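Local coordinates for glycoside hydrolase family protein (Novosphingobium sp. PP1Y, PDB 6Q2F) that probably hydrolyses alpha-L-rhamnosidic bonds, releasing rhamnose from glycosides, at residues G1052-L1057 and A1073-D1078; D659-I664 and T1069-P1074. All coordinates share one frame; numbering follows the deposited sequence.

Contact 1 of 2, residues G1052-L1057 and A1073-D1078; sequences GRVGDL and APYRLD
Tyr1075 lies flat over Val1054, and its side chain runs the length of the contact. With CG anti to its carbonyl carbon (chi1 -70°), the ring reaches the bend at 1055-1057. Tyr1075 CB starts 3.8 Å from Gly1052 O, and Tyr1075 CG meets Val1054 CG2 at 3.6 Å. Further on, Tyr1075 CD1 lies 3.5 Å from Gly1052 O, approached obliquely. Val1054 CB sits 3.6 Å from the ring centroid, only 6° off the normal, a nearly axial CH-pi contact over one face. On the other flank Tyr1075 CE2 comes 3.3 Å from Asp1056 O, and the hydroxyl donates to that same carbonyl (Tyr1075 OH to Asp1056 O 2.7 Å), close to the ring plane; the place of OH is less certain. Putting an alanine here would probably open a gap above Val1054 and leave the Asp1056 carbonyl without its phenolic donor. A water accepts from Tyr1075 N and donates to Gly1052 O, joining the backbones where the side chain begins. The ring thus fills the bend where strand 1047-1055 of one sheet passes into strand 1057-1062 of the other, at a classic beta bulge opposite Ala1095, while Lys658 of helix 657-670 touches both Tyr1075 and Asp1056.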
# COMPACT_ATOMS: atom_id res chain seq x y z
N GLY A 1052 -36.90 -6.90 8.73
CA GLY A 1052 -36.75 -5.58 9.31
C GLY A 1052 -35.35 -5.37 9.85
O GLY A 1052 -34.36 -5.79 9.25
N ARG A 1053 -35.25 -4.71 11.00
CA ARG A 1053 -33.95 -4.47 11.60
C ARG A 1053 -33.46 -5.75 12.26
O ARG A 1053 -34.22 -6.42 12.96
CB ARG A 1053 -34.03 -3.34 12.63
CG ARG A 1053 -34.29 -1.96 12.02
CD ARG A 1053 -34.17 -0.89 13.09
NE ARG A 1053 -35.29 0.05 13.05
CZ ARG A 1053 -35.19 1.34 12.72
NH1 ARG A 1053 -34.01 1.87 12.44
NH2 ARG A 1053 -36.28 2.10 12.71
N VAL A 1054 -32.21 -6.09 12.03
CA VAL A 1054 -31.58 -7.28 12.56
C VAL A 1054 -30.19 -6.93 13.07
O VAL A 1054 -29.44 -6.32 12.38
CB VAL A 1054 -31.40 -8.35 11.48
CG1 VAL A 1054 -30.65 -9.55 12.02
CG2 VAL A 1054 -32.71 -8.80 10.91
N GLY A 1055 -29.88 -7.33 14.28
CA GLY A 1055 -28.59 -7.09 14.86
C GLY A 1055 -27.90 -8.39 15.16
O GLY A 1055 -28.15 -8.97 16.16
N ASP A 1056 -27.05 -8.89 14.29
CA ASP A 1056 -26.65 -8.25 13.06
C ASP A 1056 -26.84 -9.08 11.80
O ASP A 1056 -26.77 -8.55 10.73
CB ASP A 1056 -25.18 -7.91 13.15
CG ASP A 1056 -24.86 -7.01 14.26
OD1 ASP A 1056 -25.32 -5.90 14.29
OD2 ASP A 1056 -24.10 -7.40 15.09
N LEU A 1057 -27.07 -10.37 11.94
CA LEU A 1057 -27.29 -11.26 10.83
C LEU A 1057 -28.18 -12.34 11.30
O LEU A 1057 -28.23 -12.61 12.45
CB LEU A 1057 -26.01 -11.84 10.25
CG LEU A 1057 -24.98 -12.57 11.10
CD1 LEU A 1057 -24.10 -13.47 10.26
CD2 LEU A 1057 -24.15 -11.62 11.90
N ALA A 1073 -28.83 -5.13 5.16
CA ALA A 1073 -30.14 -4.61 4.82
C ALA A 1073 -30.26 -4.42 3.30
O ALA A 1073 -29.29 -4.04 2.66
CB ALA A 1073 -30.41 -3.29 5.55
N PRO A 1074 -31.44 -4.73 2.73
CA PRO A 1074 -32.60 -5.26 3.45
C PRO A 1074 -32.49 -6.75 3.78
O PRO A 1074 -32.14 -7.57 2.92
CB PRO A 1074 -33.78 -4.98 2.51
CG PRO A 1074 -33.18 -4.89 1.15
CD PRO A 1074 -31.72 -4.49 1.30
N TYR A 1075 -32.81 -7.08 5.03
CA TYR A 1075 -32.75 -8.45 5.53
C TYR A 1075 -33.97 -9.19 5.02
O TYR A 1075 -34.99 -9.30 5.70
CB TYR A 1075 -32.70 -8.45 7.05
CG TYR A 1075 -31.41 -7.94 7.62
CD1 TYR A 1075 -31.23 -6.58 7.88
CD2 TYR A 1075 -30.37 -8.80 7.88
CE1 TYR A 1075 -30.03 -6.11 8.43
CE2 TYR A 1075 -29.17 -8.35 8.42
CZ TYR A 1075 -29.01 -7.01 8.70
OH TYR A 1075 -27.80 -6.59 9.22
N ARG A 1076 -33.86 -9.73 3.82
CA ARG A 1076 -35.01 -10.31 3.16
C ARG A 1076 -34.59 -11.62 2.50
O ARG A 1076 -33.54 -11.67 1.86
CB ARG A 1076 -35.58 -9.31 2.15
CG ARG A 1076 -36.52 -9.86 1.11
CD ARG A 1076 -36.80 -8.78 0.08
NE ARG A 1076 -37.54 -7.67 0.67
CZ ARG A 1076 -38.68 -7.18 0.18
NH1 ARG A 1076 -39.20 -7.67 -0.94
NH2 ARG A 1076 -39.28 -6.17 0.80
N LEU A 1077 -35.40 -12.66 2.66
CA LEU A 1077 -35.11 -13.96 2.10
C LEU A 1077 -36.33 -14.52 1.38
O LEU A 1077 -37.47 -14.31 1.81
CB LEU A 1077 -34.67 -14.95 3.19
CG LEU A 1077 -33.38 -14.60 3.91
CD1 LEU A 1077 -33.10 -15.59 4.99
CD2 LEU A 1077 -32.23 -14.59 2.89
N ASP A 1078 -36.08 -15.26 0.31
CA ASP A 1078 -37.12 -15.89 -0.49
C ASP A 1078 -37.51 -17.22 0.14
O ASP A 1078 -36.73 -18.17 0.10
CB ASP A 1078 -36.63 -16.08 -1.92
CG ASP A 1078 -37.71 -16.60 -2.87
OD1 ASP A 1078 -38.68 -17.24 -2.39
OD2 ASP A 1078 -37.59 -16.37 -4.08
O HOH W 1 -34.75 -5.28 6.43

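Contact 2 of 2, residues D659-I664 and T1069-P1074; sequences DLKRFI and TAWHAP
Lys661 reaches out from helix 657-670 and passes its aliphatic chain across the edge of Trp1071, at about a right angle, and over a face of His1072. CG stands anti to the backbone N (chi1 -173°) and the chain stays extended, so that CE lies over His1072. Near its root Lys661 CB meets the indole rim 3.9 Å from Trp1071 CZ3, close to the ring plane. Farther out the chain crosses the imidazole obliquely: Lys661 CD is 3.8 Å from His1072 CD2, and Lys661 CE lies 3.9 Å from the His1072 centroid and 21° off its normal, a CH-pi contact. The two rings are themselves close, with His1072 CD2 3.3 Å above the indole plane, toward its rim. This is the compact part, backed by Tyr717 and Trp714 of helix 712-726, each edge-to-face with Trp1071. The loop side is looser: His1072 is partly exposed, and the chain then surfaces at Ala1073 and Pro1074. The His1072 ND1 bond to Ala1073 O (3.0 Å) lies in the imidazole plane but comes from well above the carbonyl plane; with the NE2 bond to Glu934 it probably helps set the ring's rotation. The ammonium turns aside to Asp665, Asp959 O and Tyr717, and no hydrogen bond joins the segments. Acceptors face both imidazole nitrogens, which would probably favour a protonated ring; Glu934 and Asp665 would probably offset the two neighbouring charges.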
# COMPACT_ATOMS: atom_id res chain seq x y z
N ASP A 659 -21.30 -4.43 8.65
CA ASP A 659 -20.38 -3.30 8.72
C ASP A 659 -19.23 -3.41 7.74
O ASP A 659 -18.55 -2.41 7.49
CB ASP A 659 -19.79 -3.20 10.12
CG ASP A 659 -20.84 -3.11 11.19
OD1 ASP A 659 -21.53 -2.08 11.21
OD2 ASP A 659 -20.96 -4.07 11.98
N LEU A 660 -18.97 -4.60 7.21
CA LEU A 660 -17.79 -4.78 6.39
C LEU A 660 -18.07 -4.71 4.90
O LEU A 660 -17.13 -4.56 4.13
CB LEU A 660 -17.14 -6.13 6.71
CG LEU A 660 -16.77 -6.30 8.19
CD1 LEU A 660 -16.25 -7.72 8.44
CD2 LEU A 660 -15.71 -5.27 8.57
N LYS A 661 -19.33 -4.82 4.49
CA LYS A 661 -19.63 -5.01 3.08
C LYS A 661 -19.07 -3.87 2.23
O LYS A 661 -18.43 -4.12 1.19
CB LYS A 661 -21.15 -5.11 2.88
CG LYS A 661 -21.58 -5.48 1.49
CD LYS A 661 -23.09 -5.27 1.37
CE LYS A 661 -23.62 -5.58 -0.02
NZ LYS A 661 -22.95 -4.79 -1.12
N ARG A 662 -19.30 -2.62 2.65
CA ARG A 662 -18.82 -1.47 1.89
C ARG A 662 -17.30 -1.47 1.73
O ARG A 662 -16.79 -0.92 0.75
CB ARG A 662 -19.27 -0.18 2.57
CG ARG A 662 -18.91 -0.11 4.05
CD ARG A 662 -19.60 1.05 4.78
NE ARG A 662 -18.69 2.18 4.77
CZ ARG A 662 -18.08 2.69 5.82
NH1 ARG A 662 -18.29 2.21 7.04
NH2 ARG A 662 -17.24 3.71 5.65
N PHE A 663 -16.55 -2.07 2.68
CA PHE A 663 -15.09 -2.09 2.54
C PHE A 663 -14.68 -3.06 1.43
O PHE A 663 -13.94 -2.69 0.51
CB PHE A 663 -14.41 -2.46 3.87
CG PHE A 663 -14.78 -1.56 5.00
CD1 PHE A 663 -14.81 -0.18 4.82
CD2 PHE A 663 -15.11 -2.07 6.25
CE1 PHE A 663 -15.18 0.67 5.85
CE2 PHE A 663 -15.47 -1.23 7.30
CZ PHE A 663 -15.52 0.14 7.10
N ILE A 664 -15.20 -4.30 1.46
CA ILE A 664 -14.84 -5.32 0.48
C ILE A 664 -15.35 -4.95 -0.90
O ILE A 664 -14.74 -5.30 -1.91
CB ILE A 664 -15.35 -6.70 0.92
CG1 ILE A 664 -14.42 -7.80 0.41
CG2 ILE A 664 -16.82 -6.95 0.52
CD1 ILE A 664 -13.11 -7.88 1.21
N THR A 1069 -29.20 -17.00 4.89
CA THR A 1069 -29.01 -16.10 6.01
C THR A 1069 -28.84 -14.68 5.52
O THR A 1069 -28.13 -14.42 4.55
CB THR A 1069 -27.85 -16.56 6.93
OG1 THR A 1069 -26.82 -15.58 7.02
CG2 THR A 1069 -27.35 -17.92 6.53
N ALA A 1070 -29.58 -13.77 6.16
CA ALA A 1070 -29.59 -12.36 5.81
C ALA A 1070 -28.60 -11.65 6.72
O ALA A 1070 -28.74 -11.71 7.96
CB ALA A 1070 -31.00 -11.79 5.97
N TRP A 1071 -27.59 -11.01 6.13
CA TRP A 1071 -26.55 -10.37 6.92
C TRP A 1071 -26.37 -8.89 6.61
O TRP A 1071 -25.46 -8.27 7.17
CB TRP A 1071 -25.21 -11.10 6.75
CG TRP A 1071 -24.79 -11.34 5.32
CD1 TRP A 1071 -25.07 -12.44 4.56
CD2 TRP A 1071 -24.01 -10.47 4.49
NE1 TRP A 1071 -24.53 -12.31 3.31
CE2 TRP A 1071 -23.86 -11.11 3.24
CE3 TRP A 1071 -23.42 -9.22 4.68
CZ2 TRP A 1071 -23.14 -10.53 2.18
CZ3 TRP A 1071 -22.71 -8.65 3.62
CH2 TRP A 1071 -22.59 -9.31 2.39
N HIS A 1072 -27.21 -8.30 5.76
CA HIS A 1072 -27.19 -6.86 5.56
C HIS A 1072 -28.56 -6.43 5.06
O HIS A 1072 -29.36 -7.25 4.60
CB HIS A 1072 -26.07 -6.44 4.58
CG HIS A 1072 -26.33 -6.82 3.16
ND1 HIS A 1072 -27.25 -6.17 2.36
CD2 HIS A 1072 -25.78 -7.79 2.38
CE1 HIS A 1072 -27.26 -6.72 1.16
NE2 HIS A 1072 -26.38 -7.70 1.14
N ALA A 1073 -28.83 -5.13 5.16
CA ALA A 1073 -30.14 -4.61 4.82
C ALA A 1073 -30.26 -4.42 3.30
O ALA A 1073 -29.29 -4.04 2.66
CB ALA A 1073 -30.41 -3.29 5.55
N PRO A 1074 -31.44 -4.73 2.73
CA PRO A 1074 -32.60 -5.26 3.45
C PRO A 1074 -32.49 -6.75 3.78
O PRO A 1074 -32.14 -7.57 2.92
CB PRO A 1074 -33.78 -4.98 2.51
CG PRO A 1074 -33.18 -4.89 1.15
CD PRO A 1074 -31.72 -4.49 1.30

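Overall arrangement
Both contacts are largely buried and their centres lie about 10 Å apart, but they do different work. Contact 1 is internal to the C-terminal beta-sandwich, resembling the galactose-binding domains of family 2 glycoside hydrolases, and joins parts close in sequence. Contact 2 links that sandwich to a helix some 400 residues earlier, within the alpha-L-rhamnosidase region. They share Ala1073 and Pro1074, so one exposed loop leads from the interdomain seam back into the sandwich, and Ala1070 O touches Tyr1075 CD2 between them. Helix 657-670 reaches both, at successive turns. Aromatic faces receive aliphatic groups in each; contact 1 alone adds a direct hydrogen bond across its segments, though the position of its hydroxyl is less sure.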